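Local coordinates for methionine gamma-lyase (Trichomonas vaginalis, PDB 1E5E), which is a pyridoxal-phosphate-dependent enzyme of the Cys/Met metabolism family that works as an assembly of four chains, at residues G44-G49 with G53-R58; S206-I211 with D216-L221; L335-G340 with L345-A350. All blocks are in the same frame, centred on the assembly; numbering follows the deposited sequence. Where two conformers were deposited one is given.

Contact 1 (G44-G49 with G53-R58). With PPJ (N-(hydroxy{3-hydroxy-2-methyl-5-[(phosphonooxy)methyl]pyridin-4-yl}methyl)norvaline), chain G.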
# COMPACT_ATOMS: atom_id res chain seq x y z
N GLY A 44 -11.61 -15.99 -24.74
CA GLY A 44 -12.31 -17.28 -24.76
C GLY A 44 -11.31 -18.42 -24.56
O GLY A 44 -11.55 -19.37 -23.82
N ASN A 45 -10.18 -18.31 -25.23
CA ASN A 45 -9.10 -19.25 -25.08
C ASN A 45 -8.54 -19.29 -23.65
O ASN A 45 -8.19 -20.38 -23.21
CB ASN A 45 -7.94 -18.93 -26.02
CG ASN A 45 -8.21 -19.29 -27.46
OD1 ASN A 45 -9.24 -19.86 -27.80
ND2 ASN A 45 -7.26 -18.87 -28.28
N ARG A 46 -8.36 -18.14 -22.99
CA ARG A 46 -7.86 -18.19 -21.62
C ARG A 46 -8.92 -18.84 -20.74
O ARG A 46 -8.58 -19.72 -19.94
CB ARG A 46 -7.47 -16.81 -21.11
CG ARG A 46 -6.19 -16.28 -21.75
CD ARG A 46 -5.87 -14.87 -21.24
NE ARG A 46 -4.66 -14.42 -21.95
CZ ARG A 46 -4.21 -13.18 -22.02
NH1 ARG A 46 -3.11 -12.87 -22.70
NH2 ARG A 46 -4.86 -12.25 -21.31
N PHE A 47 -10.20 -18.46 -20.88
CA PHE A 47 -11.21 -19.14 -20.07
C PHE A 47 -11.29 -20.64 -20.35
O PHE A 47 -11.71 -21.37 -19.44
CB PHE A 47 -12.62 -18.58 -20.25
CG PHE A 47 -12.92 -17.43 -19.33
CD1 PHE A 47 -13.37 -17.65 -18.05
CD2 PHE A 47 -12.68 -16.11 -19.74
CE1 PHE A 47 -13.66 -16.60 -17.18
CE2 PHE A 47 -13.02 -15.05 -18.91
CZ PHE A 47 -13.46 -15.30 -17.63
N ALA A 48 -10.94 -21.09 -21.55
CA ALA A 48 -11.01 -22.52 -21.82
C ALA A 48 -9.71 -23.24 -21.50
O ALA A 48 -9.55 -24.40 -21.88
CB ALA A 48 -11.35 -22.79 -23.29
N GLY A 49 -8.74 -22.62 -20.84
CA GLY A 49 -7.49 -23.25 -20.47
C GLY A 49 -6.64 -23.57 -21.69
O GLY A 49 -5.73 -24.38 -21.65
N GLY A 53 -1.80 -16.55 -19.91
CA GLY A 53 -2.14 -15.15 -19.69
C GLY A 53 -3.20 -15.05 -18.59
O GLY A 53 -3.87 -16.02 -18.29
N TYR A 54 -3.48 -13.84 -18.13
CA TYR A 54 -4.36 -13.56 -17.01
C TYR A 54 -5.74 -13.07 -17.43
O TYR A 54 -6.04 -12.70 -18.58
CB TYR A 54 -3.70 -12.56 -16.04
CG TYR A 54 -2.47 -13.19 -15.40
CD1 TYR A 54 -2.61 -13.92 -14.23
CD2 TYR A 54 -1.21 -13.11 -15.97
CE1 TYR A 54 -1.55 -14.56 -13.63
CE2 TYR A 54 -0.11 -13.72 -15.37
CZ TYR A 54 -0.29 -14.43 -14.20
OH TYR A 54 0.77 -15.10 -13.62
N ILE A 55 -6.65 -13.20 -16.48
CA ILE A 55 -8.07 -12.90 -16.68
C ILE A 55 -8.67 -12.03 -15.60
O ILE A 55 -9.36 -11.05 -15.86
CB ILE A 55 -8.91 -14.23 -16.59
CG1 ILE A 55 -8.43 -15.23 -17.62
CG2 ILE A 55 -10.39 -13.90 -16.78
CD1 ILE A 55 -9.13 -16.60 -17.65
N TYR A 56 -8.52 -12.51 -14.37
CA TYR A 56 -9.22 -11.91 -13.23
C TYR A 56 -8.51 -12.36 -11.96
O TYR A 56 -8.16 -13.55 -11.86
CB TYR A 56 -10.66 -12.41 -13.21
CG TYR A 56 -11.59 -11.79 -12.19
CD1 TYR A 56 -11.99 -10.45 -12.31
CD2 TYR A 56 -12.07 -12.53 -11.11
CE1 TYR A 56 -12.87 -9.87 -11.40
CE2 TYR A 56 -12.93 -11.96 -10.19
CZ TYR A 56 -13.34 -10.64 -10.35
OH TYR A 56 -14.27 -10.12 -9.47
N THR A 57 -8.28 -11.46 -11.01
CA THR A 57 -7.50 -11.79 -9.81
C THR A 57 -8.00 -12.89 -8.91
O THR A 57 -7.14 -13.58 -8.30
CB THR A 57 -7.21 -10.46 -9.05
OG1 THR A 57 -6.32 -9.77 -9.95
CG2 THR A 57 -6.56 -10.66 -7.68
N ARG A 58 -9.27 -13.24 -8.87
CA ARG A 58 -9.76 -14.41 -8.13
C ARG A 58 -9.16 -15.65 -8.82
O ARG A 58 -8.92 -16.62 -8.12
CB ARG A 58 -11.28 -14.58 -8.05
CG ARG A 58 -11.75 -15.90 -7.37
CD ARG A 58 -13.09 -15.78 -6.59
NE ARG A 58 -14.02 -14.99 -7.43
CZ ARG A 58 -14.56 -15.44 -8.56
NH1 ARG A 58 -14.32 -16.69 -8.97
NH2 ARG A 58 -15.33 -14.64 -9.27
N1 PPJ G . -21.76 -11.86 -7.61
C2 PPJ G . -21.88 -11.25 -8.81
C6 PPJ G . -20.52 -12.34 -7.26
C2A PPJ G . -23.15 -10.81 -9.28
C3 PPJ G . -20.75 -11.18 -9.64
O3 PPJ G . -21.05 -10.57 -10.78
C4 PPJ G . -19.43 -11.46 -9.22
C4A PPJ G . -18.32 -10.88 -9.98
C5 PPJ G . -19.34 -12.17 -8.02
N PPJ G . -18.40 -11.42 -11.28
C5A PPJ G . -18.15 -12.77 -7.44
OP4 PPJ G . -17.57 -11.77 -6.87
P PPJ G . -15.96 -11.90 -6.93
OP1 PPJ G . -15.45 -10.66 -6.10
OP2 PPJ G . -15.46 -11.97 -8.40
OP3 PPJ G . -15.54 -13.25 -6.18
CA PPJ G . -17.53 -11.06 -12.28
CB PPJ G . -16.26 -11.80 -12.32
C PPJ G . -18.06 -10.70 -13.54
CG PPJ G . -16.23 -13.25 -12.62
CD PPJ G . -15.78 -13.43 -14.00
O PPJ G . -19.23 -11.12 -13.92
OXT PPJ G . -17.31 -10.28 -14.55
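Ile55 lays its CD1 methyl over the middle of the Phe47 ring, a CH-pi contact in which CD1 stands 4.2 Å from the ring centroid and only 9° off the normal. Its other branch, CG2, reaches the far rim of the same ring, 3.5 Å from Phe47 CZ, so the two methyls of one branched side chain span the aromatic group from centre to edge. CD1 also rests on the helix itself, 3.8 Å from Arg46 CB. Arg46 takes the other half of the contact. Its chain is extended from CG to NE, which carries the guanidinium out from the flank of the helix and lays one face over Gly53 CA and Tyr54 N, both offset toward the rim. From there NH2 gives a weak, bent hydrogen bond to the carbonyl of Tyr54, with NH2 and O 3.0 Å apart and 135° at the hydrogen, while NE is hydrogen-bonded to Ser52 O. Helix 40-47 ends here in a Schellman motif, with Gly49 at positive phi as the C-prime residue, and the chain then turns back so that Gly53 and Tyr54 lie against the Arg46 side chain. Beyond Ile55 the segment leaves the helix and enters the ligand pocket of a neighbouring subunit, an arrangement known from this family, whose active sites are built at subunit interfaces. Arg58 meets the phosphate there with two N-H groups: NE bonds to OP3 of the ligand, and NH2 makes a nearly straight bond of 2.8 Å to OP2, which lies in the guanidinium plane. Tyr56 OH also points at OP2, at a distance too short to be taken at face value, and the ligand's CB sits 3.7 Å above one face of the Tyr56 ring, toward the rim. Tyr111 of the second subunit is a further partner of Arg58 NH2.

Contact 2 (S206-I211 with D216-L221). With PPJ (N-(hydroxy{3-hydroxy-2-methyl-5-[(phosphonooxy)methyl]pyridin-4-yl}methyl)norvaline), chain C.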
# COMPACT_ATOMS: atom_id res chain seq x y z
N SER A 206 0.40 -21.33 7.00
CA SER A 206 -0.14 -20.05 7.38
C SER A 206 1.09 -19.16 7.07
O SER A 206 2.06 -19.11 7.83
CB SER A 206 -0.48 -19.90 8.85
OG SER A 206 -0.74 -18.51 9.15
N ALA A 207 1.04 -18.46 5.93
CA ALA A 207 2.14 -17.59 5.54
C ALA A 207 2.14 -16.34 6.42
O ALA A 207 3.17 -15.66 6.61
CB ALA A 207 2.05 -17.21 4.05
N THR A 208 1.10 -16.18 7.25
CA THR A 208 0.99 -15.18 8.27
C THR A 208 2.14 -15.26 9.28
O THR A 208 2.43 -14.28 10.00
CB THR A 208 -0.30 -15.40 9.08
OG1 THR A 208 -1.38 -15.59 8.16
CG2 THR A 208 -0.57 -14.29 10.10
N LYS A 209 2.76 -16.43 9.40
CA LYS A 209 3.80 -16.62 10.40
C LYS A 209 5.17 -16.38 9.83
O LYS A 209 5.40 -15.23 9.42
CB LYS A 209 3.65 -18.02 11.04
CG LYS A 209 2.21 -18.42 11.32
CD LYS A 209 1.45 -17.34 12.05
CE LYS A 209 0.10 -17.77 12.59
NZ LYS A 209 -0.68 -16.55 12.95
N TYR A 210 6.10 -17.33 9.89
CA TYR A 210 7.48 -17.11 9.52
C TYR A 210 7.73 -16.62 8.09
O TYR A 210 8.59 -15.78 7.88
CB TYR A 210 8.29 -18.42 9.68
CG TYR A 210 8.47 -18.78 11.14
CD1 TYR A 210 9.41 -18.15 11.93
CD2 TYR A 210 7.67 -19.74 11.73
CE1 TYR A 210 9.55 -18.48 13.27
CE2 TYR A 210 7.80 -20.09 13.07
CZ TYR A 210 8.75 -19.45 13.84
OH TYR A 210 8.87 -19.79 15.18
N ILE A 211 7.05 -17.16 7.09
CA ILE A 211 7.28 -16.86 5.69
C ILE A 211 7.17 -15.34 5.44
O ILE A 211 8.17 -14.73 5.03
CB ILE A 211 6.40 -17.71 4.76
CG1 ILE A 211 6.83 -19.21 4.81
CG2 ILE A 211 6.52 -17.20 3.32
CD1 ILE A 211 5.87 -20.20 4.18
N ASP A 216 2.27 -8.60 9.77
CA ASP A 216 1.39 -7.58 9.20
C ASP A 216 0.55 -8.10 8.06
O ASP A 216 -0.17 -7.31 7.42
CB ASP A 216 2.23 -6.36 8.77
CG ASP A 216 3.35 -6.70 7.82
OD1 ASP A 216 3.45 -7.89 7.37
OD2 ASP A 216 4.18 -5.79 7.56
N VAL A 217 0.63 -9.40 7.77
CA VAL A 217 -0.14 -9.97 6.68
C VAL A 217 -0.81 -11.27 7.12
O VAL A 217 -0.13 -12.10 7.72
CB VAL A 217 0.72 -10.27 5.44
CG1 VAL A 217 -0.01 -11.16 4.41
CG2 VAL A 217 1.05 -8.95 4.75
N VAL A 218 -2.06 -11.48 6.73
CA VAL A 218 -2.72 -12.76 6.98
C VAL A 218 -2.81 -13.44 5.62
O VAL A 218 -3.35 -12.81 4.72
CB VAL A 218 -4.12 -12.68 7.61
CG1 VAL A 218 -4.74 -14.08 7.70
CG2 VAL A 218 -3.95 -12.08 9.01
N ALA A 219 -2.25 -14.63 5.47
CA ALA A 219 -2.24 -15.31 4.20
C ALA A 219 -1.85 -16.77 4.39
O ALA A 219 -1.34 -17.16 5.44
CB ALA A 219 -1.15 -14.65 3.32
N GLY A 220 -2.20 -17.56 3.39
CA GLY A 220 -1.93 -19.00 3.41
C GLY A 220 -1.26 -19.45 2.10
O GLY A 220 -1.28 -18.75 1.08
N LEU A 221 -0.63 -20.63 2.14
CA LEU A 221 -0.06 -21.27 0.96
C LEU A 221 -0.33 -22.76 0.92
O LEU A 221 -0.40 -23.46 1.92
CB LEU A 221 1.48 -21.09 0.91
CG LEU A 221 1.97 -19.63 0.94
CD1 LEU A 221 3.31 -19.49 1.65
CD2 LEU A 221 2.01 -19.00 -0.46
N1 PPJ C . -1.84 -23.53 10.68
C2 PPJ C . -1.08 -23.32 11.77
C6 PPJ C . -2.91 -22.73 10.41
C2A PPJ C . -0.26 -24.28 12.39
C3 PPJ C . -1.35 -22.14 12.49
O3 PPJ C . -0.70 -22.02 13.62
C4 PPJ C . -2.31 -21.20 12.09
C4A PPJ C . -2.50 -20.04 12.90
C5 PPJ C . -3.18 -21.51 11.05
N PPJ C . -2.20 -19.99 14.21
C5A PPJ C . -4.08 -20.58 10.44
OP4 PPJ C . -3.41 -19.74 9.73
P PPJ C . -4.12 -18.32 9.61
OP1 PPJ C . -3.19 -17.48 8.62
OP2 PPJ C . -4.21 -17.67 11.02
OP3 PPJ C . -5.58 -18.45 8.99
CA PPJ C . -2.29 -18.86 14.98
CB PPJ C . -3.45 -17.96 14.92
C PPJ C . -1.86 -19.07 16.33
CG PPJ C . -4.79 -18.37 15.40
CD PPJ C . -5.02 -17.78 16.71
O PPJ C . -1.52 -20.26 16.67
OXT PPJ C . -1.35 -18.09 17.04
O HOH W 1 2.24 -11.74 8.92
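Thr208 and Ala219 exchange hydrogen bonds in both directions. The firm one runs from Ala219 N to Thr208 OG1, 3.0 Å at 162°; in return Ala219 O takes two weak bonds, from the backbone N of Ala207 and of Thr208, the two central residues of a type I turn from Ser206 to Lys209. A water adds a bridge, donating to Thr208 O and accepting from Val217 N.

The same threonine hydroxyl faces the ligand. With OG1 beside its own backbone N (chi1 -48°), Thr208 OG1 donates to phosphate oxygen OP1 at 2.7 Å while accepting from Ala219 N, a bond that fixes the hydroxyl's position. Ser206 OG donates to OP1 as well, also at 2.7 Å, so two hydroxyls grip one oxygen. In one of its two conformers, Lys209 brings CE near ligand C4A.

Apolar contacts lie around Leu221. Its CD1 touches Ala207 CB at 3.5 Å and meets Ile211 CD1 tip to tip, 3.7 Å away.

Ser206 and Gly220 form an antiparallel, non-hydrogen-bonded pair that joins strands 202-206 and 220-224 in the large mixed sheet of the fold type I of PLP-dependent enzymes. Helix 62-75 packs on Ile211 and Leu221, and helix 247-257 on Ile211, Val217 and Ala219.

Contact 3 (L335-G340 with L345-A350). With PPJ (N-(hydroxy{3-hydroxy-2-methyl-5-[(phosphonooxy)methyl]pyridin-4-yl}methyl)norvaline), chain C.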
# COMPACT_ATOMS: atom_id res chain seq x y z
N LEU A 335 2.72 -10.11 24.43
CA LEU A 335 1.58 -10.97 24.71
C LEU A 335 0.52 -10.79 23.64
O LEU A 335 -0.20 -9.80 23.62
CB LEU A 335 0.99 -10.51 26.06
CG LEU A 335 -0.24 -11.25 26.55
CD1 LEU A 335 0.04 -12.74 26.73
CD2 LEU A 335 -0.69 -10.65 27.91
N ALA A 336 0.38 -11.74 22.76
CA ALA A 336 -0.57 -11.71 21.67
C ALA A 336 -0.53 -13.07 21.01
O ALA A 336 0.49 -13.75 21.19
CB ALA A 336 -0.01 -10.66 20.65
N VAL A 337 -1.52 -13.46 20.23
CA VAL A 337 -1.43 -14.75 19.54
C VAL A 337 -0.66 -14.51 18.24
O VAL A 337 -0.19 -13.40 17.99
CB VAL A 337 -2.80 -15.40 19.33
CG1 VAL A 337 -3.50 -15.56 20.69
CG2 VAL A 337 -3.68 -14.53 18.42
N SER A 338 -0.55 -15.52 17.39
CA SER A 338 0.27 -15.50 16.21
C SER A 338 1.71 -15.90 16.59
O SER A 338 1.99 -16.11 17.78
CB SER A 338 0.31 -14.16 15.43
OG SER A 338 0.62 -14.54 14.08
N LEU A 339 2.61 -15.89 15.62
CA LEU A 339 3.98 -16.33 15.87
C LEU A 339 4.79 -16.08 14.62
O LEU A 339 4.23 -15.68 13.59
CB LEU A 339 3.94 -17.89 16.13
CG LEU A 339 3.28 -18.77 15.05
CD1 LEU A 339 4.25 -19.73 14.34
CD2 LEU A 339 2.13 -19.59 15.62
N GLY A 340 6.09 -16.40 14.64
CA GLY A 340 6.92 -16.29 13.46
C GLY A 340 7.32 -14.85 13.12
O GLY A 340 7.87 -14.71 12.01
N LEU A 345 6.86 -13.41 20.51
CA LEU A 345 5.45 -13.39 20.90
C LEU A 345 5.19 -14.52 21.90
O LEU A 345 5.74 -15.61 21.71
CB LEU A 345 4.52 -13.57 19.68
CG LEU A 345 4.51 -12.38 18.69
CD1 LEU A 345 3.71 -12.70 17.41
CD2 LEU A 345 3.92 -11.14 19.35
N ILE A 346 4.22 -14.37 22.80
CA ILE A 346 3.94 -15.41 23.77
C ILE A 346 2.45 -15.48 24.08
O ILE A 346 1.86 -14.41 24.18
CB ILE A 346 4.74 -15.17 25.07
CG1 ILE A 346 4.81 -16.45 25.93
CG2 ILE A 346 4.23 -13.99 25.89
CD1 ILE A 346 5.75 -16.25 27.11
N GLN A 347 1.89 -16.63 24.43
CA GLN A 347 0.46 -16.73 24.72
C GLN A 347 0.16 -18.01 25.51
O GLN A 347 1.04 -18.87 25.69
CB GLN A 347 -0.37 -16.74 23.44
CG GLN A 347 -0.09 -17.89 22.46
CD GLN A 347 -1.24 -18.89 22.53
OE1 GLN A 347 -2.32 -18.62 23.05
NE2 GLN A 347 -0.97 -20.09 22.01
N HIS A 348 -1.11 -18.13 25.90
CA HIS A 348 -1.52 -19.23 26.78
C HIS A 348 -2.56 -20.04 26.03
O HIS A 348 -3.71 -19.61 25.95
CB HIS A 348 -2.09 -18.58 28.06
CG HIS A 348 -2.66 -19.62 28.99
ND1 HIS A 348 -4.01 -19.94 29.03
CD2 HIS A 348 -2.04 -20.48 29.84
CE1 HIS A 348 -4.21 -20.90 29.91
NE2 HIS A 348 -3.03 -21.23 30.43
N PRO A 349 -2.19 -21.14 25.41
CA PRO A 349 -3.08 -21.87 24.52
C PRO A 349 -4.43 -22.28 25.06
O PRO A 349 -5.45 -22.08 24.36
CB PRO A 349 -2.28 -23.07 24.04
CG PRO A 349 -0.90 -22.93 24.57
CD PRO A 349 -0.80 -21.67 25.38
N ALA A 350 -4.53 -22.82 26.28
CA ALA A 350 -5.82 -23.27 26.80
C ALA A 350 -6.83 -22.14 26.91
O ALA A 350 -7.99 -22.47 26.65
CB ALA A 350 -5.69 -24.00 28.13
N1 PPJ C . -1.84 -23.53 10.68
C2 PPJ C . -1.08 -23.32 11.77
C6 PPJ C . -2.91 -22.73 10.41
C2A PPJ C . -0.26 -24.28 12.39
C3 PPJ C . -1.35 -22.14 12.49
O3 PPJ C . -0.70 -22.02 13.62
C4 PPJ C . -2.31 -21.20 12.09
C4A PPJ C . -2.50 -20.04 12.90
C5 PPJ C . -3.18 -21.51 11.05
N PPJ C . -2.20 -19.99 14.21
C5A PPJ C . -4.08 -20.58 10.44
OP4 PPJ C . -3.41 -19.74 9.73
P PPJ C . -4.12 -18.32 9.61
OP1 PPJ C . -3.19 -17.48 8.62
OP2 PPJ C . -4.21 -17.67 11.02
OP3 PPJ C . -5.58 -18.45 8.99
CA PPJ C . -2.29 -18.86 14.98
CB PPJ C . -3.45 -17.96 14.92
C PPJ C . -1.86 -19.07 16.33
CG PPJ C . -4.79 -18.37 15.40
CD PPJ C . -5.02 -17.78 16.71
O PPJ C . -1.52 -20.26 16.67
OXT PPJ C . -1.35 -18.09 17.04
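Leu335 and Ile346 pair as neighbours in parallel strands, their CA atoms 5.1 Å apart, after which the 335-340 backbone turns away, so that the touching parts run 112° apart end to end. Ile346 O is the meeting point: it accepts a weak hydrogen bond from Ala336 N at 3.4 Å and a CA-H...O contact from Leu335, whose CD1 methyl also lies 3.6 Å from this oxygen. Leu345 does most of the side-chain work. Its CG stands beside the backbone N (chi1 -69°), and the two methyls part: CD2 goes to Ala336 CB at 4.2 Å, whereas CD1 lies against the backbone farther along, 3.8 Å from Leu339 N. Both strands belong to the smaller mixed sheet of this fold-type-I enzyme, with 334-335 outermost within the chain and 371-375 flanking 345-347 on its other side. The loop leaving that edge strand lines the ligand pocket. Ser338 N donates to the ligand carboxylate oxygen OXT at 2.7 Å, with 144° at the hydrogen, while Ser338 OG is probably hydrogen-bonded to Lys209 NZ. On either side in sequence, Val337 sets CG2 3.9 Å from ligand CD, and Leu339 brings CD2 to 3.9 Å from ligand O. Val337 turns its other methyl, CG1, toward Gln347 OE1, the two side chains crossing at a slant. Gln347 NE2 is hydrogen-bonded to Thr353 OG1. The second subunit closes over this loop: its Thr34 bonds to Val337 O, and its Tyr56 packs on Ser338.

In the fold
From the N terminus, contact 1 comes first, closing the short turn that ends helix 40-47 on a part of the chain that reaches toward a neighbouring subunit. Contact 2 follows, closing the loop between strands 202-206 and 220-224 of the large sheet, and contact 3 closes the loop between strands 334-335 and 345-347 of the smaller sheet. The three lie in series, none nested or crossed. Contacts 2 and 3 touch, with Tyr210 packed on Gly340, and share one ligand, tying the two sheets together. Contact 1, its centre about 27 Å from that of contact 2, serves the ligand of the second subunit, whose corresponding segment completes this chain's pocket.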